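Local coordinates for protein shikimate dehydrogenase (NADP(+)) (Listeria monocytogenes, PDB 3TNL) that probably catalyses the reversible, NADP(H)-linked interconversion of 3-dehydroshikimate and shikimate on the chorismate pathway to the aromatic amino acids, and here carries bound NAD, at residues B[155-160]-B[226-232]; B[181-187]-B[208-214]. All blocks are in the same frame, centred on the assembly; numbering follows the deposited sequence.

Contact 1 of 2, residues B[155-160]-B[226-232]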
# COMPACT_ATOMS: atom_id res chain seq x y z
N LYS B 155 28.83 -15.92 -27.82
CA LYS B 155 29.57 -14.90 -28.55
C LYS B 155 30.18 -13.88 -27.60
O LYS B 155 30.18 -14.08 -26.40
CB LYS B 155 28.64 -14.26 -29.58
CG LYS B 155 28.02 -15.28 -30.53
CD LYS B 155 27.03 -14.69 -31.48
CE LYS B 155 26.35 -15.77 -32.29
NZ LYS B 155 25.28 -15.17 -33.15
N LYS B 156 30.72 -12.81 -28.16
CA LYS B 156 31.42 -11.78 -27.42
C LYS B 156 30.66 -10.47 -27.37
O LYS B 156 30.13 -10.01 -28.41
CB LYS B 156 32.78 -11.52 -28.04
CG LYS B 156 33.57 -10.46 -27.44
CD LYS B 156 34.99 -10.58 -28.02
CE LYS B 156 35.91 -9.61 -27.42
NZ LYS B 156 37.36 -9.94 -27.73
N MET B 157 30.55 -9.90 -26.18
CA MET B 157 29.95 -8.60 -25.99
C MET B 157 31.02 -7.66 -25.50
O MET B 157 31.85 -8.04 -24.68
CB MET B 157 28.82 -8.65 -24.94
CG MET B 157 28.26 -7.26 -24.55
SD MET B 157 26.75 -7.32 -23.54
CE MET B 157 27.38 -8.15 -22.08
N THR B 158 30.97 -6.43 -26.00
CA THR B 158 31.78 -5.32 -25.53
C THR B 158 30.75 -4.35 -24.89
O THR B 158 29.76 -4.03 -25.49
CB THR B 158 32.58 -4.63 -26.60
OG1 THR B 158 33.57 -5.56 -27.07
CG2 THR B 158 33.29 -3.41 -26.08
N ILE B 159 31.00 -3.93 -23.67
CA ILE B 159 30.06 -3.08 -22.96
C ILE B 159 30.76 -1.95 -22.22
O ILE B 159 31.84 -2.14 -21.64
CB ILE B 159 29.19 -3.95 -22.03
CG1 ILE B 159 28.09 -3.12 -21.35
CG2 ILE B 159 30.05 -4.68 -20.98
CD1 ILE B 159 27.10 -3.98 -20.55
N CYS B 160 30.15 -0.77 -22.25
CA CYS B 160 30.62 0.40 -21.54
C CYS B 160 29.79 0.56 -20.27
O CYS B 160 28.57 0.62 -20.32
CB CYS B 160 30.44 1.69 -22.34
SG CYS B 160 31.33 1.69 -23.89
N GLU B 226 35.55 -7.80 -32.74
CA GLU B 226 35.36 -9.22 -32.40
C GLU B 226 34.02 -9.56 -31.74
O GLU B 226 33.75 -10.72 -31.48
CB GLU B 226 36.51 -9.64 -31.47
CG GLU B 226 37.86 -9.52 -32.15
CD GLU B 226 39.05 -9.77 -31.24
OE1 GLU B 226 38.91 -9.85 -30.00
OE2 GLU B 226 40.16 -9.85 -31.82
N SER B 227 33.18 -8.54 -31.50
CA SER B 227 31.93 -8.69 -30.79
C SER B 227 30.71 -8.76 -31.65
O SER B 227 30.63 -8.11 -32.69
CB SER B 227 31.73 -7.51 -29.86
OG SER B 227 32.77 -7.43 -28.93
N VAL B 228 29.75 -9.55 -31.18
CA VAL B 228 28.44 -9.61 -31.85
C VAL B 228 27.61 -8.33 -31.48
O VAL B 228 26.78 -7.87 -32.29
CB VAL B 228 27.67 -10.91 -31.43
CG1 VAL B 228 27.28 -10.93 -29.98
CG2 VAL B 228 26.47 -11.06 -32.33
N ILE B 229 27.93 -7.75 -30.33
CA ILE B 229 27.18 -6.62 -29.81
C ILE B 229 28.10 -5.70 -29.03
O ILE B 229 29.02 -6.14 -28.32
CB ILE B 229 26.03 -7.14 -28.91
CG1 ILE B 229 25.06 -6.00 -28.53
CG2 ILE B 229 26.55 -7.91 -27.70
CD1 ILE B 229 23.77 -6.51 -27.88
N PHE B 230 27.83 -4.39 -29.18
CA PHE B 230 28.48 -3.31 -28.45
C PHE B 230 27.34 -2.59 -27.73
O PHE B 230 26.41 -2.13 -28.35
CB PHE B 230 29.21 -2.35 -29.41
CG PHE B 230 29.79 -1.14 -28.74
CD1 PHE B 230 30.69 -1.29 -27.71
CD2 PHE B 230 29.47 0.14 -29.15
CE1 PHE B 230 31.25 -0.19 -27.10
CE2 PHE B 230 30.05 1.25 -28.52
CZ PHE B 230 30.92 1.06 -27.47
N THR B 231 27.45 -2.49 -26.43
CA THR B 231 26.40 -1.93 -25.59
C THR B 231 26.85 -0.79 -24.72
O THR B 231 27.90 -0.84 -24.10
CB THR B 231 25.92 -3.06 -24.60
OG1 THR B 231 25.42 -4.17 -25.36
CG2 THR B 231 24.84 -2.56 -23.62
N ASN B 232 26.07 0.28 -24.70
CA ASN B 232 26.28 1.35 -23.77
C ASN B 232 25.40 1.10 -22.54
O ASN B 232 24.18 1.02 -22.63
CB ASN B 232 25.87 2.72 -24.30
CG ASN B 232 25.99 3.78 -23.22
OD1 ASN B 232 27.09 4.01 -22.68
ND2 ASN B 232 24.86 4.38 -22.81
O HOH W 1 31.59 -12.52 -31.07

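Contact 2 of 2, residues B[181-187]-B[208-214]. With NAD (nicotinamide-adenine-dinucleotide), chain H.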
# COMPACT_ATOMS: atom_id res chain seq x y z
N ILE B 181 33.19 -11.30 -22.45
CA ILE B 181 32.71 -9.95 -22.17
C ILE B 181 33.90 -9.04 -21.94
O ILE B 181 34.75 -9.30 -21.10
CB ILE B 181 31.79 -9.90 -20.92
CG1 ILE B 181 30.55 -10.77 -21.16
CG2 ILE B 181 31.39 -8.48 -20.61
CD1 ILE B 181 29.59 -10.86 -20.00
N SER B 182 33.96 -7.96 -22.72
CA SER B 182 34.96 -6.94 -22.57
C SER B 182 34.28 -5.66 -22.07
O SER B 182 33.45 -5.09 -22.76
CB SER B 182 35.72 -6.67 -23.84
OG SER B 182 36.47 -7.84 -24.18
N ILE B 183 34.67 -5.26 -20.86
CA ILE B 183 34.11 -4.08 -20.20
C ILE B 183 35.06 -2.91 -20.32
O ILE B 183 36.27 -3.05 -20.12
CB ILE B 183 33.91 -4.34 -18.68
CG1 ILE B 183 33.09 -5.63 -18.45
CG2 ILE B 183 33.31 -3.10 -17.96
CD1 ILE B 183 33.05 -6.12 -17.00
N PHE B 184 34.49 -1.74 -20.63
CA PHE B 184 35.22 -0.48 -20.70
C PHE B 184 34.57 0.50 -19.74
O PHE B 184 33.36 0.68 -19.74
CB PHE B 184 35.25 0.11 -22.09
CG PHE B 184 36.15 -0.64 -23.03
CD1 PHE B 184 37.37 -0.12 -23.39
CD2 PHE B 184 35.75 -1.87 -23.56
CE1 PHE B 184 38.20 -0.82 -24.25
CE2 PHE B 184 36.57 -2.57 -24.41
CZ PHE B 184 37.82 -2.05 -24.74
N ASN B 185 35.38 1.11 -18.88
CA ASN B 185 34.87 2.10 -17.96
C ASN B 185 35.94 3.15 -17.72
O ASN B 185 37.15 2.85 -17.78
CB ASN B 185 34.46 1.48 -16.60
CG ASN B 185 33.46 2.35 -15.85
OD1 ASN B 185 32.26 2.34 -16.21
ND2 ASN B 185 33.93 3.12 -14.85
N ARG B 186 35.52 4.38 -17.44
CA ARG B 186 36.49 5.42 -17.09
C ARG B 186 37.07 5.14 -15.71
O ARG B 186 36.54 4.32 -14.95
CB ARG B 186 35.86 6.82 -17.12
CG ARG B 186 34.75 7.11 -16.12
CD ARG B 186 34.34 8.55 -16.17
NE ARG B 186 33.31 8.89 -15.20
CZ ARG B 186 32.72 10.07 -15.18
NH1 ARG B 186 31.80 10.35 -14.27
NH2 ARG B 186 33.04 10.97 -16.11
N LYS B 187 38.18 5.80 -15.40
CA LYS B 187 38.84 5.66 -14.13
C LYS B 187 38.19 6.53 -13.05
O LYS B 187 38.76 7.51 -12.55
CB LYS B 187 40.32 6.00 -14.30
CG LYS B 187 41.08 5.06 -15.17
CD LYS B 187 40.93 3.65 -14.67
CE LYS B 187 42.11 2.79 -15.00
NZ LYS B 187 43.22 3.20 -14.14
N LYS B 208 34.75 -15.49 -20.36
CA LYS B 208 36.06 -14.83 -20.29
C LYS B 208 35.82 -13.33 -20.28
O LYS B 208 35.43 -12.75 -21.28
CB LYS B 208 36.97 -15.24 -21.45
CG LYS B 208 37.17 -16.75 -21.62
CD LYS B 208 37.54 -17.46 -20.31
CE LYS B 208 37.58 -18.98 -20.49
NZ LYS B 208 37.64 -19.70 -19.19
N ALA B 209 36.04 -12.73 -19.13
CA ALA B 209 35.82 -11.31 -18.91
C ALA B 209 37.13 -10.56 -18.73
O ALA B 209 38.11 -11.07 -18.16
CB ALA B 209 34.93 -11.12 -17.67
N GLN B 210 37.14 -9.32 -19.20
CA GLN B 210 38.27 -8.42 -19.05
C GLN B 210 37.76 -6.99 -18.98
O GLN B 210 36.66 -6.71 -19.46
CB GLN B 210 39.32 -8.60 -20.13
CG GLN B 210 38.87 -8.49 -21.49
CD GLN B 210 39.91 -9.06 -22.51
OE1 GLN B 210 41.09 -9.34 -22.19
NE2 GLN B 210 39.46 -9.19 -23.73
N LEU B 211 38.57 -6.13 -18.34
CA LEU B 211 38.27 -4.72 -18.15
C LEU B 211 39.38 -3.82 -18.69
O LEU B 211 40.57 -4.11 -18.52
CB LEU B 211 38.11 -4.44 -16.65
CG LEU B 211 37.92 -2.98 -16.23
CD1 LEU B 211 36.65 -2.35 -16.74
CD2 LEU B 211 38.03 -2.93 -14.69
N PHE B 212 38.99 -2.74 -19.36
CA PHE B 212 39.89 -1.74 -19.88
C PHE B 212 39.36 -0.33 -19.60
O PHE B 212 38.17 -0.11 -19.40
CB PHE B 212 40.01 -1.88 -21.38
CG PHE B 212 40.43 -3.26 -21.82
CD1 PHE B 212 41.75 -3.65 -21.76
CD2 PHE B 212 39.50 -4.16 -22.32
CE1 PHE B 212 42.13 -4.93 -22.18
CE2 PHE B 212 39.90 -5.42 -22.78
CZ PHE B 212 41.21 -5.79 -22.68
N ASP B 213 40.25 0.65 -19.66
CA ASP B 213 39.90 2.07 -19.56
C ASP B 213 39.21 2.45 -20.87
O ASP B 213 39.66 2.07 -21.94
CB ASP B 213 41.20 2.86 -19.39
CG ASP B 213 41.01 4.31 -19.02
OD1 ASP B 213 41.95 4.83 -18.35
OD2 ASP B 213 39.98 4.93 -19.33
N ILE B 214 38.14 3.25 -20.79
CA ILE B 214 37.44 3.74 -21.97
C ILE B 214 38.38 4.62 -22.83
O ILE B 214 38.13 4.84 -24.01
CB ILE B 214 36.13 4.53 -21.57
CG1 ILE B 214 35.25 4.85 -22.78
CG2 ILE B 214 36.47 5.81 -20.78
CD1 ILE B 214 34.71 3.63 -23.53
PA NAD H . 25.18 4.12 -12.15
O1A NAD H . 25.19 5.50 -11.50
O2A NAD H . 25.05 2.90 -11.25
O5B NAD H . 26.47 3.99 -13.12
C5B NAD H . 26.92 5.03 -13.99
C4B NAD H . 27.90 4.44 -15.02
O4B NAD H . 28.15 5.43 -16.03
C3B NAD H . 29.27 4.18 -14.43
O3B NAD H . 29.86 3.08 -15.16
C2B NAD H . 30.06 5.43 -14.71
O2B NAD H . 31.46 5.21 -14.82
C1B NAD H . 29.50 5.84 -16.06
N9A NAD H . 29.58 7.26 -16.42
C8A NAD H . 28.79 8.24 -15.93
N7A NAD H . 29.09 9.40 -16.53
C5A NAD H . 30.08 9.20 -17.44
C6A NAD H . 30.79 9.95 -18.35
N6A NAD H . 30.55 11.25 -18.49
N1A NAD H . 31.71 9.36 -19.14
C2A NAD H . 31.98 8.03 -19.03
N3A NAD H . 31.33 7.23 -18.16
C4A NAD H . 30.37 7.76 -17.36
O3 NAD H . 24.00 4.16 -13.22
PN NAD H . 23.04 2.95 -13.68
O1N NAD H . 21.89 2.76 -12.72
O2N NAD H . 23.89 1.76 -14.10
O5D NAD H . 22.31 3.55 -14.99
C5D NAD H . 23.11 3.84 -16.13
C4D NAD H . 22.11 4.09 -17.25
O4D NAD H . 21.26 2.94 -17.39
C3D NAD H . 21.19 5.26 -16.92
O3D NAD H . 21.12 6.11 -18.06
C2D NAD H . 19.84 4.61 -16.62
O2D NAD H . 18.73 5.49 -16.90
C1D NAD H . 19.90 3.38 -17.51
N1N NAD H . 19.04 2.25 -17.12
C2N NAD H . 18.13 1.78 -17.99
C3N NAD H . 17.32 0.70 -17.65
C7N NAD H . 16.30 0.15 -18.59
O7N NAD H . 15.41 -0.52 -18.07
N7N NAD H . 16.42 0.36 -19.92
C4N NAD H . 17.47 0.11 -16.38
C5N NAD H . 18.42 0.61 -15.51
C6N NAD H . 19.21 1.70 -15.90
O HOH W 2 36.81 -10.63 -23.18
O HOH W 3 39.21 7.10 -17.89

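Contact 1 of 2, residues B[155-160]-B[226-232]
Four backbone hydrogen bonds join K156, T158 and C160 to V228, I229 and T231 and set the two strands parallel, at 20° to each other. T158 bonds through both its amide and its carbonyl: T158 N gives to I229 O at 3.0 Å and T158 O receives T231 N at 2.9 Å. Between these bonds the alpha carbons of M157, F230 and I159 make CA-H...O contacts to carbonyls of the opposite strand.

The polar side-chain contacts gather near the start of the strands. T158 OG1 donates to S227 OG over 2.8 Å, and S227 OG is also bonded to E223 O. K156, its CG anti to the backbone N (chi1 177°) and its chain extended, runs past S227 and the CB of E226 until its NZ forms a salt bridge to E226 OE1 at 2.8 Å, while E223 supplies a second carboxylate. A water links K156 N to E226 O.

Apolar contacts occupy both faces. On one, M157 and I229 lie side by side, with M157 CB 3.6 Å from I229 CG2. On the other, T158 CG2 meets CD1 of the F230 ring, and C160 SG approaches CZ and CE1 obliquely, 4.7 Å from the ring centroid, a Cys sulfur-aromatic contact.

This pairing lies at the middle of the parallel Rossmann sheet. Strand 180-185 flanks 156-160 on its other edge; helix 164-175 covers M157 and I159, whereas helix 217-226 packs on T158 and F230.

Contact 2 of 2, residues B[181-187]-B[208-214]
F184 and F212 pack against each other on one face of a parallel strand pair, their rings oblique with planes at 35° and centroids 5.3 Å apart. The CB of F212 sits over the face of the F184 ring in a CH-pi contact, 4.0 Å from its centroid, while F212 CD2 meets F184 CZ. The carbonyl oxygen of D213 comes to the edge of the F184 ring, and I214 CD1 touches F184 CB. On the other face L211 CD1 lies 3.6 Å from I183 CG2. Backbone bonds run from I181 N to K208 O at one end through to N185 N and F212 O at the other. I214 N then reaches N185 O from above the carbonyl plane.

R186 leads outward from this end of the strands. Its CB rests 3.8 Å from I214 CG2. With chi1 at 64°, CG stands between the backbone N and the carbonyl carbon, and the extended chain then passes along the adenine of NAD: CG near N3A, CD near C2A, NE near C4A. CZ lies over C5A, and the guanidinium covers the ring system with one face, NH1 near N7A and NH2 3.3 Å from C6A. D188 forms a salt bridge with NE.

N185 OD1 accepts a hydrogen bond from O3B of the adenosine ribose at 2.7 Å, and its ND2 donates to O2B at 3.2 Å as well as to R186 O. A water bridges K187 N and D213 OD2, an oxygen that also accepts a hydrogen bond from E215 N. The strand end thus grips the ribose diol through an amide and covers the base with a delocalised cation, an arrangement consistent with cation-pi attraction to the base, the D188 carboxylate probably balancing part of the charge.

How the contacts relate
Contacts 1 and 2 belong to one parallel sheet and share a seam, since strands 156-160 and 180-185 are neighbours; their centres are about 11 Å apart. I159 N lies 2.9 Å from S182 O, and I159 O the same distance from F184 N, both probable hydrogen bonds. Along the chain, 181-187/208-214 is nested within the loop closed by 155-160/226-232. E223 ties them together by meeting both K156 and S182. Both pairs end toward the cofactor: N185 and R186 touch NAD directly, whereas the side chain of N232 stays about 6 Å from it. C160 leads straight into the probable NADP(+)-binding glycine-rich turn at G161, whose nearest atom is about 3 Å from the side chain of N185.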